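Nisin biosynthesis protein NisC (Lactococcus lactis subsp. lactis, PDB 2G0D) catalyses the cyclisation of nisin, adding cysteine thiols to dehydrated residues of the precursor peptide to form its thioether rings at a zinc-containing active site. Local coordinates at residues A[88-93]-A[105-109]; A[140-144]-A[162-166]; A[240-244]-A[260-266]; A[308-312]-A[330-334]; A[360-364]-A[376-380]. The contacts are given in a common frame with arbitrary orientation. Numbering follows the deposited sequence.

Interaction 1: residues A[88-93]-A[105-109]; sequences IALSIL and LLDSL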
# COMPACT_ATOMS: atom_id res chain seq x y z
N ILE A 88 -5.47 8.94 -7.80
CA ILE A 88 -5.31 9.88 -8.89
C ILE A 88 -4.45 11.06 -8.46
O ILE A 88 -3.51 11.46 -9.18
CB ILE A 88 -6.68 10.39 -9.44
CG1 ILE A 88 -7.54 9.21 -9.92
CG2 ILE A 88 -6.45 11.41 -10.55
CD1 ILE A 88 -9.01 9.57 -10.23
N ALA A 89 -4.75 11.62 -7.28
CA ALA A 89 -3.94 12.71 -6.72
C ALA A 89 -2.49 12.29 -6.47
O ALA A 89 -1.58 13.06 -6.78
CB ALA A 89 -4.57 13.28 -5.45
N LEU A 90 -2.27 11.11 -5.88
CA LEU A 90 -0.90 10.63 -5.69
C LEU A 90 -0.13 10.59 -7.01
O LEU A 90 1.06 10.98 -7.06
CB LEU A 90 -0.87 9.22 -5.05
CG LEU A 90 0.53 8.68 -4.67
CD1 LEU A 90 1.10 9.46 -3.52
CD2 LEU A 90 0.45 7.21 -4.35
N SER A 91 -0.80 10.13 -8.08
CA SER A 91 -0.13 9.93 -9.37
C SER A 91 0.39 11.25 -10.01
O SER A 91 1.34 11.22 -10.84
CB SER A 91 -1.01 9.14 -10.33
OG SER A 91 -2.09 9.92 -10.87
N ILE A 92 -0.18 12.39 -9.60
CA ILE A 92 0.25 13.70 -10.14
C ILE A 92 0.82 14.66 -9.09
O ILE A 92 1.19 15.79 -9.40
CB ILE A 92 -0.89 14.41 -10.93
CG1 ILE A 92 -2.02 14.86 -9.97
CG2 ILE A 92 -1.45 13.51 -12.04
CD1 ILE A 92 -3.17 15.59 -10.66
N LEU A 93 0.88 14.22 -7.85
CA LEU A 93 1.29 15.10 -6.73
C LEU A 93 2.62 15.84 -6.99
O LEU A 93 2.72 17.04 -6.71
CB LEU A 93 1.34 14.32 -5.40
CG LEU A 93 1.71 15.14 -4.17
CD1 LEU A 93 0.72 16.29 -3.94
CD2 LEU A 93 1.78 14.27 -2.95
N LEU A 105 -6.22 20.93 -10.18
CA LEU A 105 -6.73 19.56 -10.12
C LEU A 105 -6.52 18.93 -8.74
O LEU A 105 -7.43 18.31 -8.20
CB LEU A 105 -6.11 18.70 -11.22
CG LEU A 105 -6.58 17.24 -11.35
CD1 LEU A 105 -8.15 17.15 -11.45
CD2 LEU A 105 -5.92 16.56 -12.54
N LEU A 106 -5.32 19.07 -8.18
CA LEU A 106 -5.02 18.47 -6.86
C LEU A 106 -5.91 19.04 -5.74
O LEU A 106 -6.40 18.29 -4.90
CB LEU A 106 -3.53 18.63 -6.52
CG LEU A 106 -2.57 17.68 -7.28
CD1 LEU A 106 -1.11 18.17 -7.28
CD2 LEU A 106 -2.64 16.28 -6.66
N ASP A 107 -6.13 20.36 -5.75
CA ASP A 107 -7.03 21.03 -4.80
C ASP A 107 -8.46 20.50 -4.84
O ASP A 107 -9.05 20.25 -3.79
CB ASP A 107 -7.03 22.56 -5.01
CG ASP A 107 -5.74 23.22 -4.56
OD1 ASP A 107 -4.95 22.57 -3.83
OD2 ASP A 107 -5.50 24.38 -4.95
N SER A 108 -8.99 20.32 -6.05
CA SER A 108 -10.30 19.69 -6.26
C SER A 108 -10.34 18.29 -5.69
O SER A 108 -11.28 17.92 -4.97
CB SER A 108 -10.63 19.60 -7.74
OG SER A 108 -10.56 20.88 -8.31
N LEU A 109 -9.33 17.51 -6.03
CA LEU A 109 -9.23 16.14 -5.52
C LEU A 109 -9.21 16.12 -4.00
O LEU A 109 -9.93 15.36 -3.39
CB LEU A 109 -8.02 15.41 -6.13
CG LEU A 109 -8.14 15.10 -7.62
CD1 LEU A 109 -6.79 14.78 -8.21
CD2 LEU A 109 -9.15 13.98 -7.88
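Start with Leu-106, the residue most covered by this contact. It sits on the long helix 100-122, and its chi1 m, chi2 t side chain reaches across to segment 88-93, where Ala-89, Ile-92 and Leu-93 receive it. Leu-106 CD2 lies 3.8 Å from Ala-89 CB and 3.4 Å from Ala-89 O, and 3.7 Å from Ile-92 CG1, while Leu-106 CD1 packs 4.2 Å from Leu-93 CD1. The small Ala-89 lets the backbones come close: its CA is 5.9 Å from Leu-106 CA. Ile-92 takes the p rotamer, which carries its CD1 over to Leu-105 CD2 at 3.5 Å. Leu-109, one turn along from Leu-105, closes the patch by placing CD1 3.8 Å from Ala-89 CB and 4.1 Å from Ile-88 CG2. The two helical segments run nearly antiparallel, at 152°, with axes 9.9 Å apart, as an inner and an outer helix of the alpha,alpha-toroid would. Ile-64 and Ile-67 of helix 53-74 flank one side, and Tyr-146 of helix 140-147 touches Ala-89, Leu-93 and Leu-106 from the next hairpin. No hydrogen bond crosses between the segments; every side chain meeting there is aliphatic, so the two helices are held by shape and exclusion of water rather than by directional bonds.

Interaction 2: residues A[140-144]-A[162-166]; sequences LSGIL and IINFL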
# COMPACT_ATOMS: atom_id res chain seq x y z
N LEU A 140 -9.57 4.05 4.80
CA LEU A 140 -9.06 5.31 5.33
C LEU A 140 -7.55 5.30 5.54
O LEU A 140 -6.92 6.36 5.45
CB LEU A 140 -9.76 5.66 6.65
CG LEU A 140 -11.28 5.98 6.62
CD1 LEU A 140 -11.80 6.46 7.97
CD2 LEU A 140 -11.61 7.03 5.58
N SER A 141 -6.98 4.13 5.84
CA SER A 141 -5.51 4.01 6.04
C SER A 141 -4.75 4.43 4.77
O SER A 141 -3.82 5.26 4.84
CB SER A 141 -5.12 2.57 6.41
OG SER A 141 -5.52 2.26 7.72
N GLY A 142 -5.15 3.87 3.64
CA GLY A 142 -4.60 4.23 2.33
C GLY A 142 -4.79 5.70 1.99
O GLY A 142 -3.88 6.36 1.51
N ILE A 143 -5.98 6.23 2.26
CA ILE A 143 -6.26 7.67 2.05
C ILE A 143 -5.34 8.54 2.90
O ILE A 143 -4.77 9.51 2.39
CB ILE A 143 -7.75 8.01 2.30
CG1 ILE A 143 -8.60 7.44 1.16
CG2 ILE A 143 -7.97 9.54 2.43
CD1 ILE A 143 -10.16 7.59 1.36
N LEU A 144 -5.18 8.19 4.17
CA LEU A 144 -4.27 8.89 5.09
C LEU A 144 -2.81 8.87 4.60
O LEU A 144 -2.07 9.83 4.75
CB LEU A 144 -4.42 8.31 6.51
CG LEU A 144 -3.70 8.96 7.70
CD1 LEU A 144 -3.98 10.47 7.80
CD2 LEU A 144 -4.07 8.26 8.97
N ILE A 162 -9.39 11.07 11.04
CA ILE A 162 -9.05 9.71 10.55
C ILE A 162 -8.23 8.90 11.58
O ILE A 162 -8.54 7.74 11.90
CB ILE A 162 -8.23 9.77 9.23
CG1 ILE A 162 -9.08 10.27 8.06
CG2 ILE A 162 -7.62 8.43 8.89
CD1 ILE A 162 -8.26 10.73 6.86
N ILE A 163 -7.19 9.53 12.11
CA ILE A 163 -6.33 8.90 13.13
C ILE A 163 -7.14 8.44 14.34
O ILE A 163 -7.00 7.29 14.79
CB ILE A 163 -5.17 9.84 13.54
CG1 ILE A 163 -4.06 9.81 12.48
CG2 ILE A 163 -4.57 9.47 14.94
CD1 ILE A 163 -3.23 11.09 12.46
N ASN A 164 -8.01 9.31 14.86
CA ASN A 164 -8.87 8.96 16.01
C ASN A 164 -9.84 7.84 15.66
O ASN A 164 -10.03 6.92 16.46
CB ASN A 164 -9.65 10.17 16.52
CG ASN A 164 -8.82 11.11 17.37
OD1 ASN A 164 -7.66 10.84 17.68
ND2 ASN A 164 -9.42 12.24 17.76
N PHE A 165 -10.42 7.91 14.46
CA PHE A 165 -11.32 6.87 13.98
C PHE A 165 -10.65 5.50 13.83
O PHE A 165 -11.20 4.48 14.28
CB PHE A 165 -11.97 7.31 12.67
CG PHE A 165 -12.80 6.24 12.02
CD1 PHE A 165 -14.16 6.14 12.31
CD2 PHE A 165 -12.23 5.34 11.12
CE1 PHE A 165 -14.94 5.15 11.71
CE2 PHE A 165 -13.00 4.35 10.52
CZ PHE A 165 -14.36 4.26 10.81
N LEU A 166 -9.47 5.46 13.21
CA LEU A 166 -8.71 4.22 13.14
C LEU A 166 -8.33 3.65 14.52
O LEU A 166 -8.60 2.47 14.79
CB LEU A 166 -7.46 4.37 12.24
CG LEU A 166 -7.67 4.73 10.76
CD1 LEU A 166 -6.33 5.09 10.00
CD2 LEU A 166 -8.48 3.65 10.03
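Look first at how the leucines and isoleucines are set. Leu-140 is in the m,t conformation, which stretches it out from helix 140-147 until its CD1 is 3.4 Å from Phe-165 CD2; the phenyl ring, with chi1 t, also makes an edge-to-face pair with Phe-124. Leu-144, one turn on, takes the other common leucine rotamer, t,p. That brings a single methyl, Leu-144 CD2, to within reach of three partners: Ile-162 CG2 at 3.6 Å, Ile-163 CG1 at 3.8 Å and Leu-166 CD1 at 4.0 Å. On helix 156-168, Ile-162, Ile-163 and Leu-166 are all m,t. Ile-162 points its CG2 between the two leucines, 4.2 Å from Leu-140 CB, and Leu-166 lays CD2 4.1 Å from that same Leu-140 CB. Ser-141 is m, with OG 3.7 Å from Leu-166 CD1; its hydroxyl is hydrogen-bonded to Tyr-134 O, so this polar atom is satisfied within an apolar setting. The segment axes pass 10.5 Å apart and cross at -150°. Helix 208-221 adds Ile-214 against Leu-144 and Leu-166, while helix 100-122 adds Ile-121 beside Leu-140 and Phe-165. An antiparallel inner and outer helix, packed between neighbouring hairpins in this way, is the repeating unit of the LanC alpha,alpha-toroid.

Interaction 3: residues A[240-244]-A[260-266]; sequences EKFEL and ELKKEKV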
# COMPACT_ATOMS: atom_id res chain seq x y z
N GLU A 240 2.79 -9.90 18.22
CA GLU A 240 3.71 -10.64 19.07
C GLU A 240 3.02 -11.86 19.68
O GLU A 240 3.63 -12.93 19.81
CB GLU A 240 4.29 -9.75 20.20
CG GLU A 240 5.40 -8.77 19.76
CD GLU A 240 6.65 -9.49 19.26
OE1 GLU A 240 7.59 -9.71 20.06
OE2 GLU A 240 6.70 -9.85 18.06
N LYS A 241 1.74 -11.71 20.05
CA LYS A 241 1.03 -12.79 20.73
C LYS A 241 0.70 -13.93 19.78
O LYS A 241 0.87 -15.10 20.13
CB LYS A 241 -0.26 -12.29 21.42
CG LYS A 241 -0.65 -13.10 22.67
CD LYS A 241 0.13 -12.61 23.91
CE LYS A 241 -0.36 -13.22 25.22
NZ LYS A 241 0.07 -14.65 25.40
N PHE A 242 0.23 -13.60 18.59
CA PHE A 242 -0.28 -14.62 17.67
C PHE A 242 0.74 -15.13 16.63
O PHE A 242 0.39 -15.95 15.78
CB PHE A 242 -1.62 -14.19 17.06
CG PHE A 242 -2.75 -14.11 18.06
CD1 PHE A 242 -3.17 -12.88 18.58
CD2 PHE A 242 -3.40 -15.27 18.50
CE1 PHE A 242 -4.23 -12.81 19.51
CE2 PHE A 242 -4.44 -15.21 19.44
CZ PHE A 242 -4.85 -13.98 19.94
N GLU A 243 1.98 -14.65 16.71
CA GLU A 243 3.07 -15.16 15.86
C GLU A 243 3.19 -16.68 15.99
O GLU A 243 3.12 -17.22 17.10
CB GLU A 243 4.42 -14.53 16.22
CG GLU A 243 5.54 -15.02 15.33
CD GLU A 243 6.92 -14.47 15.69
OE1 GLU A 243 7.06 -13.67 16.64
OE2 GLU A 243 7.89 -14.87 15.01
N LEU A 244 3.34 -17.36 14.85
CA LEU A 244 3.52 -18.82 14.88
C LEU A 244 4.90 -19.19 15.41
O LEU A 244 5.81 -18.35 15.51
CB LEU A 244 3.24 -19.46 13.51
CG LEU A 244 1.84 -19.20 12.94
CD1 LEU A 244 1.69 -19.77 11.51
CD2 LEU A 244 0.76 -19.76 13.88
N GLU A 260 -9.81 -18.08 18.96
CA GLU A 260 -8.36 -17.96 19.05
C GLU A 260 -7.96 -16.68 19.78
O GLU A 260 -7.05 -16.69 20.62
CB GLU A 260 -7.73 -17.99 17.65
CG GLU A 260 -8.04 -19.26 16.87
CD GLU A 260 -7.33 -19.30 15.54
OE1 GLU A 260 -7.57 -18.40 14.71
OE2 GLU A 260 -6.54 -20.25 15.31
N LEU A 261 -8.65 -15.58 19.45
CA LEU A 261 -8.45 -14.30 20.12
C LEU A 261 -8.81 -14.39 21.61
O LEU A 261 -8.07 -13.90 22.47
CB LEU A 261 -9.27 -13.20 19.43
CG LEU A 261 -8.85 -12.82 18.00
CD1 LEU A 261 -9.92 -12.02 17.27
CD2 LEU A 261 -7.56 -12.05 18.03
N LYS A 262 -9.95 -15.03 21.91
CA LYS A 262 -10.38 -15.24 23.30
C LYS A 262 -9.38 -16.10 24.06
O LYS A 262 -9.03 -15.79 25.19
CB LYS A 262 -11.77 -15.87 23.36
CG LYS A 262 -12.91 -14.94 22.93
CD LYS A 262 -14.30 -15.55 23.19
CE LYS A 262 -14.68 -15.52 24.67
NZ LYS A 262 -16.07 -16.00 24.93
N LYS A 263 -8.90 -17.17 23.43
CA LYS A 263 -7.90 -18.04 24.03
C LYS A 263 -6.53 -17.37 24.17
O LYS A 263 -5.78 -17.66 25.11
CB LYS A 263 -7.79 -19.38 23.27
CG LYS A 263 -6.86 -20.39 23.96
CD LYS A 263 -7.40 -21.82 24.02
CE LYS A 263 -7.01 -22.63 22.78
NZ LYS A 263 -5.83 -22.04 22.07
N GLU A 264 -6.22 -16.47 23.24
CA GLU A 264 -4.90 -15.82 23.11
C GLU A 264 -3.82 -16.77 22.56
O GLU A 264 -2.63 -16.49 22.68
CB GLU A 264 -4.43 -15.17 24.43
CG GLU A 264 -5.26 -13.99 24.93
CD GLU A 264 -5.13 -13.80 26.45
OE1 GLU A 264 -4.13 -14.28 27.02
OE2 GLU A 264 -6.04 -13.19 27.06
N LYS A 265 -4.25 -17.89 21.97
CA LYS A 265 -3.35 -18.69 21.14
C LYS A 265 -4.01 -18.95 19.79
O LYS A 265 -5.23 -18.88 19.67
CB LYS A 265 -3.00 -20.06 21.75
CG LYS A 265 -3.16 -20.26 23.24
CD LYS A 265 -2.93 -21.74 23.55
CE LYS A 265 -3.41 -22.15 24.94
NZ LYS A 265 -2.42 -21.77 25.99
N VAL A 266 -3.19 -19.25 18.78
CA VAL A 266 -3.68 -19.89 17.56
C VAL A 266 -4.25 -21.27 17.94
O VAL A 266 -3.68 -21.98 18.79
CB VAL A 266 -2.54 -20.06 16.51
CG1 VAL A 266 -3.04 -20.77 15.27
CG2 VAL A 266 -1.96 -18.70 16.14
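This contact lies at the rim of the alpha,alpha-toroid, where the C-terminal end of helix 226-242 meets the short helix 258-263 and the turn that follows it. Apolar packing comes first. Phe-242, the most deeply covered residue here, presses the tip and edge of its ring into the corner where the short helix turns into the chain that leaves it; Phe-242 CE1 is 3.7 Å from Leu-261 CD2, and Leu-256 of strand 255-256 touches both residues. Beyond the ring, Leu-244 CD2 packs 3.7 Å from Val-266 CG2. Charge plays a looser part. Lys-241 NZ is 4.5 Å from Glu-264 OE1, too far for a salt bridge, and both side chains are solvent-exposed. Backbone contacts complete the set. Glu-264, the first residue past the helix, has a positive phi of 73°, turning the chain so that residues 264 to 266 run past the ring, with Glu-264 C 3.5 Å from Phe-242 CE2. At the edge of the ring, near its plane, Glu-260 O comes 3.2 Å from Phe-242 CE2.

Interaction 4: residues A[308-312]-A[330-334]; sequences LESAM and LIEIC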
# COMPACT_ATOMS: atom_id res chain seq x y z
N LEU A 308 11.69 -10.16 7.71
CA LEU A 308 11.77 -9.98 6.27
C LEU A 308 12.78 -10.97 5.71
O LEU A 308 12.58 -11.54 4.64
CB LEU A 308 12.16 -8.54 5.90
CG LEU A 308 12.31 -8.25 4.38
CD1 LEU A 308 11.03 -8.63 3.62
CD2 LEU A 308 12.71 -6.80 4.12
N GLU A 309 13.87 -11.16 6.44
CA GLU A 309 14.96 -12.01 6.00
C GLU A 309 14.48 -13.46 5.88
O GLU A 309 14.80 -14.14 4.92
CB GLU A 309 16.15 -11.87 6.94
CG GLU A 309 17.45 -12.33 6.36
CD GLU A 309 18.65 -12.10 7.30
OE1 GLU A 309 18.47 -11.78 8.51
OE2 GLU A 309 19.79 -12.25 6.79
N SER A 310 13.65 -13.87 6.84
CA SER A 310 13.01 -15.18 6.84
C SER A 310 12.18 -15.37 5.60
O SER A 310 12.20 -16.44 4.99
CB SER A 310 12.09 -15.34 8.05
OG SER A 310 11.77 -16.70 8.24
N ALA A 311 11.42 -14.34 5.24
CA ALA A 311 10.56 -14.37 4.06
C ALA A 311 11.35 -14.35 2.76
O ALA A 311 10.99 -15.04 1.82
CB ALA A 311 9.58 -13.22 4.10
N MET A 312 12.44 -13.60 2.71
CA MET A 312 13.31 -13.60 1.54
C MET A 312 13.92 -14.98 1.30
O MET A 312 13.89 -15.50 0.19
CB MET A 312 14.38 -12.51 1.66
CG MET A 312 13.82 -11.06 1.65
SD MET A 312 12.65 -10.73 0.30
CE MET A 312 13.69 -11.07 -1.14
N LEU A 330 8.25 -7.82 -2.59
CA LEU A 330 9.26 -8.24 -1.58
C LEU A 330 10.56 -7.47 -1.76
O LEU A 330 11.13 -6.91 -0.83
CB LEU A 330 9.51 -9.76 -1.74
CG LEU A 330 8.67 -10.68 -0.83
CD1 LEU A 330 7.18 -10.51 -1.08
CD2 LEU A 330 9.08 -12.17 -0.93
N ILE A 331 11.03 -7.43 -3.00
CA ILE A 331 12.23 -6.69 -3.34
C ILE A 331 12.15 -5.20 -2.95
O ILE A 331 13.07 -4.64 -2.37
CB ILE A 331 12.60 -6.94 -4.85
CG1 ILE A 331 13.10 -8.38 -5.04
CG2 ILE A 331 13.67 -5.96 -5.37
CD1 ILE A 331 14.45 -8.75 -4.33
N GLU A 332 11.03 -4.56 -3.26
CA GLU A 332 10.88 -3.15 -2.96
C GLU A 332 10.85 -2.84 -1.46
O GLU A 332 11.28 -1.76 -1.02
CB GLU A 332 9.65 -2.55 -3.66
CG GLU A 332 9.70 -1.02 -3.61
CD GLU A 332 10.76 -0.42 -4.53
OE1 GLU A 332 11.20 -1.13 -5.46
OE2 GLU A 332 11.15 0.78 -4.35
N ILE A 333 10.26 -3.77 -0.70
CA ILE A 333 10.33 -3.71 0.75
C ILE A 333 11.78 -3.82 1.27
O ILE A 333 12.17 -3.04 2.15
CB ILE A 333 9.45 -4.79 1.39
CG1 ILE A 333 7.97 -4.54 1.05
CG2 ILE A 333 9.64 -4.79 2.91
CD1 ILE A 333 7.09 -5.80 1.13
N CYS A 334 12.57 -4.76 0.73
CA CYS A 334 13.99 -4.85 1.08
C CYS A 334 14.73 -3.56 0.76
O CYS A 334 15.62 -3.14 1.50
CB CYS A 334 14.68 -5.98 0.32
SG CYS A 334 14.07 -7.64 0.69
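Two bumps project from helix 298-314, Leu-308 and Met-312, one turn apart. Met-312, folded into an m,m,m rotamer, drops its thioether into the hollow lined by Leu-330, Ile-331 and Cys-334: SD lies 3.9 Å from Leu-330 CB and 3.4 Å from Cys-334 SG, and CE reaches Ile-331 CD1 at 4.0 Å. Leu-308 fills the neighbouring dip, its CD2 resting 3.9 Å from Ile-333 CG2 and 3.8 Å from Cys-334 SG, so the cysteine sulfur touches both bumps. Between these, Ala-311 is too short to fill a hollow; Pro-282 of helix 281-294 touches it, along with Leu-330 and Ile-333. With such bulky fillers the segment axes stay 11.1 Å apart, crossing at -145°. The side chain of Leu-330 is about 9 Å from the bound zinc, and helix 327-341 begins just after the zinc ligands Cys-324 and His-325. This is the antiparallel outer-to-inner helix packing of the toroid, here on the helix that follows two of the zinc ligands.

Interaction 5: residues A[360-364]-A[376-380]; sequences ILEEY and ISGCI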
# COMPACT_ATOMS: atom_id res chain seq x y z
N ILE A 360 12.84 -11.21 -16.36
CA ILE A 360 11.65 -10.85 -15.58
C ILE A 360 10.59 -10.14 -16.45
O ILE A 360 9.42 -10.52 -16.43
CB ILE A 360 12.01 -10.05 -14.29
CG1 ILE A 360 12.72 -10.99 -13.29
CG2 ILE A 360 10.75 -9.46 -13.65
CD1 ILE A 360 13.48 -10.27 -12.15
N LEU A 361 11.00 -9.16 -17.25
CA LEU A 361 10.07 -8.43 -18.13
C LEU A 361 9.55 -9.22 -19.31
O LEU A 361 8.37 -9.11 -19.66
CB LEU A 361 10.70 -7.14 -18.63
CG LEU A 361 10.83 -5.96 -17.67
CD1 LEU A 361 11.17 -4.70 -18.45
CD2 LEU A 361 9.57 -5.77 -16.84
N GLU A 362 10.43 -10.00 -19.95
CA GLU A 362 10.08 -10.77 -21.13
C GLU A 362 9.08 -11.87 -20.80
O GLU A 362 8.13 -12.11 -21.55
CB GLU A 362 11.35 -11.37 -21.75
CG GLU A 362 11.15 -12.06 -23.09
CD GLU A 362 12.18 -13.15 -23.34
OE1 GLU A 362 13.39 -12.80 -23.46
OE2 GLU A 362 11.79 -14.34 -23.39
N GLU A 363 9.29 -12.54 -19.67
CA GLU A 363 8.38 -13.60 -19.25
C GLU A 363 7.22 -13.07 -18.43
O GLU A 363 6.38 -13.84 -17.98
CB GLU A 363 9.13 -14.67 -18.45
CG GLU A 363 10.19 -15.45 -19.24
CD GLU A 363 10.83 -16.57 -18.43
OE1 GLU A 363 10.20 -17.07 -17.48
OE2 GLU A 363 11.97 -16.97 -18.75
N TYR A 364 7.17 -11.76 -18.21
CA TYR A 364 6.08 -11.18 -17.43
C TYR A 364 4.75 -11.47 -18.14
O TYR A 364 4.60 -11.17 -19.33
CB TYR A 364 6.30 -9.68 -17.16
CG TYR A 364 5.56 -9.19 -15.94
CD1 TYR A 364 6.22 -9.01 -14.73
CD2 TYR A 364 4.18 -8.98 -15.97
CE1 TYR A 364 5.53 -8.61 -13.59
CE2 TYR A 364 3.48 -8.60 -14.85
CZ TYR A 364 4.16 -8.39 -13.66
OH TYR A 364 3.46 -8.01 -12.55
N ILE A 376 2.49 -5.28 -15.33
CA ILE A 376 3.89 -5.05 -15.65
C ILE A 376 4.47 -3.69 -15.21
O ILE A 376 5.63 -3.62 -14.82
CB ILE A 376 4.19 -5.32 -17.13
CG1 ILE A 376 5.72 -5.40 -17.34
CG2 ILE A 376 3.50 -4.28 -18.04
CD1 ILE A 376 6.14 -6.23 -18.54
N SER A 377 3.68 -2.61 -15.26
CA SER A 377 4.21 -1.28 -14.94
C SER A 377 4.68 -1.15 -13.47
O SER A 377 5.55 -0.36 -13.16
CB SER A 377 3.22 -0.17 -15.29
OG SER A 377 2.11 -0.24 -14.41
N GLY A 378 4.10 -1.93 -12.58
CA GLY A 378 4.59 -1.95 -11.20
C GLY A 378 6.00 -2.50 -11.14
O GLY A 378 6.87 -1.95 -10.44
N CYS A 379 6.22 -3.60 -11.86
CA CYS A 379 7.52 -4.23 -11.97
C CYS A 379 8.57 -3.26 -12.56
O CYS A 379 9.69 -3.17 -12.06
CB CYS A 379 7.40 -5.50 -12.82
SG CYS A 379 8.89 -6.48 -13.00
N ILE A 380 8.20 -2.57 -13.63
CA ILE A 380 9.06 -1.57 -14.27
C ILE A 380 9.41 -0.46 -13.28
O ILE A 380 10.56 -0.02 -13.26
CB ILE A 380 8.40 -0.99 -15.56
CG1 ILE A 380 8.36 -2.07 -16.64
CG2 ILE A 380 9.13 0.26 -16.06
CD1 ILE A 380 7.39 -1.81 -17.81
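A backbone carbon lies over an aromatic face: Ile-376 CA is 4.0 Å from the centroid of the Tyr-364 ring and 23° off its normal, a CH-pi contact made by the first residue of segment 376-380. The same ring has Cys-379 beside it. Cys-379 SG is 5.0 Å from the Tyr-364 ring centroid in an oblique sulfur-aromatic contact, and Cys-379 CB comes 3.7 Å from Tyr-364 CE1. At the far end of the ring, Tyr-364 OH hydrogen-bonds to Glu-374 O. The rest is aliphatic. Leu-361 CD2 is 3.9 Å from both Ile-376 CD1 and Ile-380 CG1, and Ile-360 CG2 touches Cys-379 SG at 3.6 Å, so the sulfur is packed by the short helix 357-362 as well as by the tyrosine. Helix 3-20 closes over this patch, with Ile-11 on Ile-376 and Ile-380. The Tyr-364 side chain is about 11 Å from the zinc. A short helix and the loop after it thus pack against segment 376-380 of the last helix of the LanC alpha,alpha-toroid.

In the fold
Interactions 1, 2 and 4 are buried pairings of antiparallel helices; interaction 5, also buried, joins a helix end and loop to another helix. The centre of interaction 3 lies farthest out, about 26 Å from the centre of the chain, and there alone are charged side chains and exposed residues part of the contact. Interactions 1 and 2 share neighbours: helix 100-122 supplies one half of the first and borders the second, while helix 140-147 does the reverse. Helix 376-387, part of interaction 5, likewise touches Ile-331 of interaction 4. Aliphatic groups dominate interaction 1, a phenylalanine joins them in interaction 2, and sulfur enters in 4 and 5, whose Leu-330 and Tyr-364 side chains are about 9 and 11 Å from the zinc.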